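Local atomic coordinates of ssDNA binding protein (Pyrococcus furiosus, PDB entry 4PSM), a protein that binds single-stranded DNA, which its subunits probably entrap within a system of tunnels running between them. Residues 40-45 with 75-80. Sequence-based numbering, arbitrary orientation.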
loop_
_atom_site.group_PDB
_atom_site.type_symbol
_atom_site.label_atom_id
_atom_site.label_comp_id
_atom_site.label_asym_id
_atom_site.label_seq_id
_atom_site.Cartn_x
_atom_site.Cartn_y
_atom_site.Cartn_z
ATOM N N ALA A 40 9.959 -1.662 32.457
ATOM C CA ALA A 40 10.881 -2.752 32.197
ATOM C C ALA A 40 12.306 -2.296 32.456
ATOM O O ALA A 40 13.109 -3.029 33.025
ATOM C CB ALA A 40 10.726 -3.252 30.754
ATOM N N GLY A 41 12.620 -1.081 32.029
ATOM C CA GLY A 41 13.951 -0.534 32.227
ATOM C C GLY A 41 14.316 -0.549 33.699
ATOM O O GLY A 41 15.430 -0.897 34.068
ATOM N N GLU A 42 13.356 -0.182 34.541
ATOM C CA GLU A 42 13.572 -0.148 35.980
ATOM C C GLU A 42 13.839 -1.551 36.527
ATOM O O GLU A 42 14.841 -1.783 37.189
ATOM C CB GLU A 42 12.374 0.475 36.690
ATOM C CG GLU A 42 12.079 1.909 36.286
ATOM C CD GLU A 42 10.901 2.493 37.046
ATOM O OE1 GLU A 42 10.603 3.692 36.856
ATOM O OE2 GLU A 42 10.273 1.755 37.835
ATOM N N LEU A 43 12.938 -2.481 36.240
ATOM C CA LEU A 43 13.076 -3.853 36.694
ATOM C C LEU A 43 14.402 -4.465 36.240
ATOM O O LEU A 43 15.123 -5.080 37.025
ATOM C CB LEU A 43 11.895 -4.699 36.213
ATOM C CG LEU A 43 11.938 -6.159 36.668
ATOM C CD1 LEU A 43 12.220 -6.296 38.161
ATOM C CD2 LEU A 43 10.736 -6.984 36.228
ATOM N N ASN A 44 14.725 -4.282 34.970
ATOM C CA ASN A 44 15.948 -4.834 34.403
ATOM C C ASN A 44 17.185 -4.251 35.064
ATOM O O ASN A 44 18.229 -4.901 35.133
ATOM C CB ASN A 44 15.988 -4.632 32.874
ATOM C CG ASN A 44 15.004 -5.537 32.144
ATOM O OD1 ASN A 44 14.657 -6.602 32.648
ATOM N ND2 ASN A 44 14.541 -5.113 30.961
ATOM N N LYS A 45 17.069 -3.014 35.533
ATOM C CA LYS A 45 18.149 -2.378 36.276
ATOM C C LYS A 45 18.385 -3.161 37.570
ATOM O O LYS A 45 19.508 -3.522 37.899
ATOM C CB LYS A 45 17.785 -0.927 36.588
ATOM C CG LYS A 45 18.448 0.106 35.692
ATOM C CD LYS A 45 19.756 0.607 36.304
ATOM C CE LYS A 45 19.519 1.342 37.622
ATOM N NZ LYS A 45 20.781 1.851 38.232
ATOM N N ILE A 75 2.690 0.813 35.567
ATOM C CA ILE A 75 3.132 -0.479 36.080
ATOM C C ILE A 75 3.878 -0.293 37.399
ATOM O O ILE A 75 4.924 0.358 37.453
ATOM C CB ILE A 75 4.024 -1.228 35.062
ATOM C CG1 ILE A 75 3.246 -1.504 33.773
ATOM C CG2 ILE A 75 4.536 -2.536 35.654
ATOM C CD1 ILE A 75 4.085 -2.085 32.665
ATOM N N VAL A 76 3.324 -0.851 38.469
ATOM C CA VAL A 76 3.985 -0.799 39.767
ATOM C C VAL A 76 4.494 -2.189 40.144
ATOM O O VAL A 76 3.725 -3.123 40.377
ATOM C CB VAL A 76 3.088 -0.172 40.879
ATOM C CG1 VAL A 76 2.148 0.879 40.285
ATOM C CG2 VAL A 76 2.309 -1.230 41.633
ATOM N N TRP A 77 5.810 -2.334 40.154
ATOM C CA TRP A 77 6.403 -3.619 40.462
ATOM C C TRP A 77 6.228 -3.910 41.940
ATOM O O TRP A 77 6.174 -2.996 42.761
ATOM C CB TRP A 77 7.888 -3.638 40.098
ATOM C CG TRP A 77 8.163 -3.456 38.633
ATOM C CD1 TRP A 77 8.797 -2.402 38.042
ATOM C CD2 TRP A 77 7.814 -4.360 37.575
ATOM N NE1 TRP A 77 8.870 -2.593 36.680
ATOM C CE2 TRP A 77 8.272 -3.785 36.368
ATOM C CE3 TRP A 77 7.160 -5.598 37.529
ATOM C CZ2 TRP A 77 8.100 -4.407 35.133
ATOM C CZ3 TRP A 77 6.982 -6.210 36.301
ATOM C CH2 TRP A 77 7.450 -5.613 35.118
ATOM N N ASN A 78 6.107 -5.190 42.266
ATOM C CA ASN A 78 6.198 -5.651 43.641
ATOM C C ASN A 78 7.529 -6.372 43.806
ATOM O O ASN A 78 7.621 -7.586 43.613
ATOM C CB ASN A 78 5.037 -6.585 43.972
ATOM C CG ASN A 78 5.119 -7.138 45.380
ATOM O OD1 ASN A 78 5.874 -6.640 46.217
ATOM N ND2 ASN A 78 4.338 -8.177 45.650
ATOM N N LEU A 79 8.563 -5.608 44.136
ATOM C CA LEU A 79 9.922 -6.126 44.190
ATOM C C LEU A 79 10.060 -7.321 45.131
ATOM O O LEU A 79 10.962 -8.146 44.978
ATOM C CB LEU A 79 10.878 -5.008 44.598
ATOM C CG LEU A 79 11.428 -4.124 43.472
ATOM C CD1 LEU A 79 10.880 -4.419 42.072
ATOM C CD2 LEU A 79 11.543 -2.625 43.789
ATOM N N ASP A 80 9.160 -7.410 46.101
ATOM C CA ASP A 80 9.161 -8.521 47.040
ATOM C C ASP A 80 8.922 -9.840 46.311
ATOM O O ASP A 80 9.538 -10.853 46.627
ATOM C CB ASP A 80 8.092 -8.312 48.114
ATOM C CG ASP A 80 8.225 -6.975 48.818
ATOM O OD1 ASP A 80 8.898 -6.920 49.871
ATOM O OD2 ASP A 80 7.657 -5.979 48.317
#
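Leu43 crosses one face of the Trp77 indole at about a right angle, and this one pairing makes up most of the contact between residues 40-45 and 75-80. Leu43 CD2 sits above the ring in a CH-pi contact, 3.7 Å from the centroid of the Trp77 six-membered ring and 9° off the normal. Further along the same face, Leu43 CB rests 3.7 Å from Trp77 NE1. With CG anti to the backbone N (chi1 -179°), the leucine spreads across the indole instead of meeting it end-on. Ile75 CG2 covers the opposite face, 3.9 Å above the ring plane, so the indole is sandwiched between helix and strand residues. Its NE1 donates a hydrogen bond to Ala39 O, which fixes the ring's rotation, and Leu23, Val66 and Phe68 add to the packing. The contact is looser at the pyrrole edge, where the partly exposed Glu42 brings OE2 only to 4.4 Å from Trp77 CD1. An alanine in place of Trp77 would probably leave Ala39 O without its indole donor and open a gap between Leu43 and Ile75. The pair joins helix 33-53 to an edge strand, within this chain, of the antiparallel sheet in a two-layer alpha+beta domain of the ThermoDBP-related family.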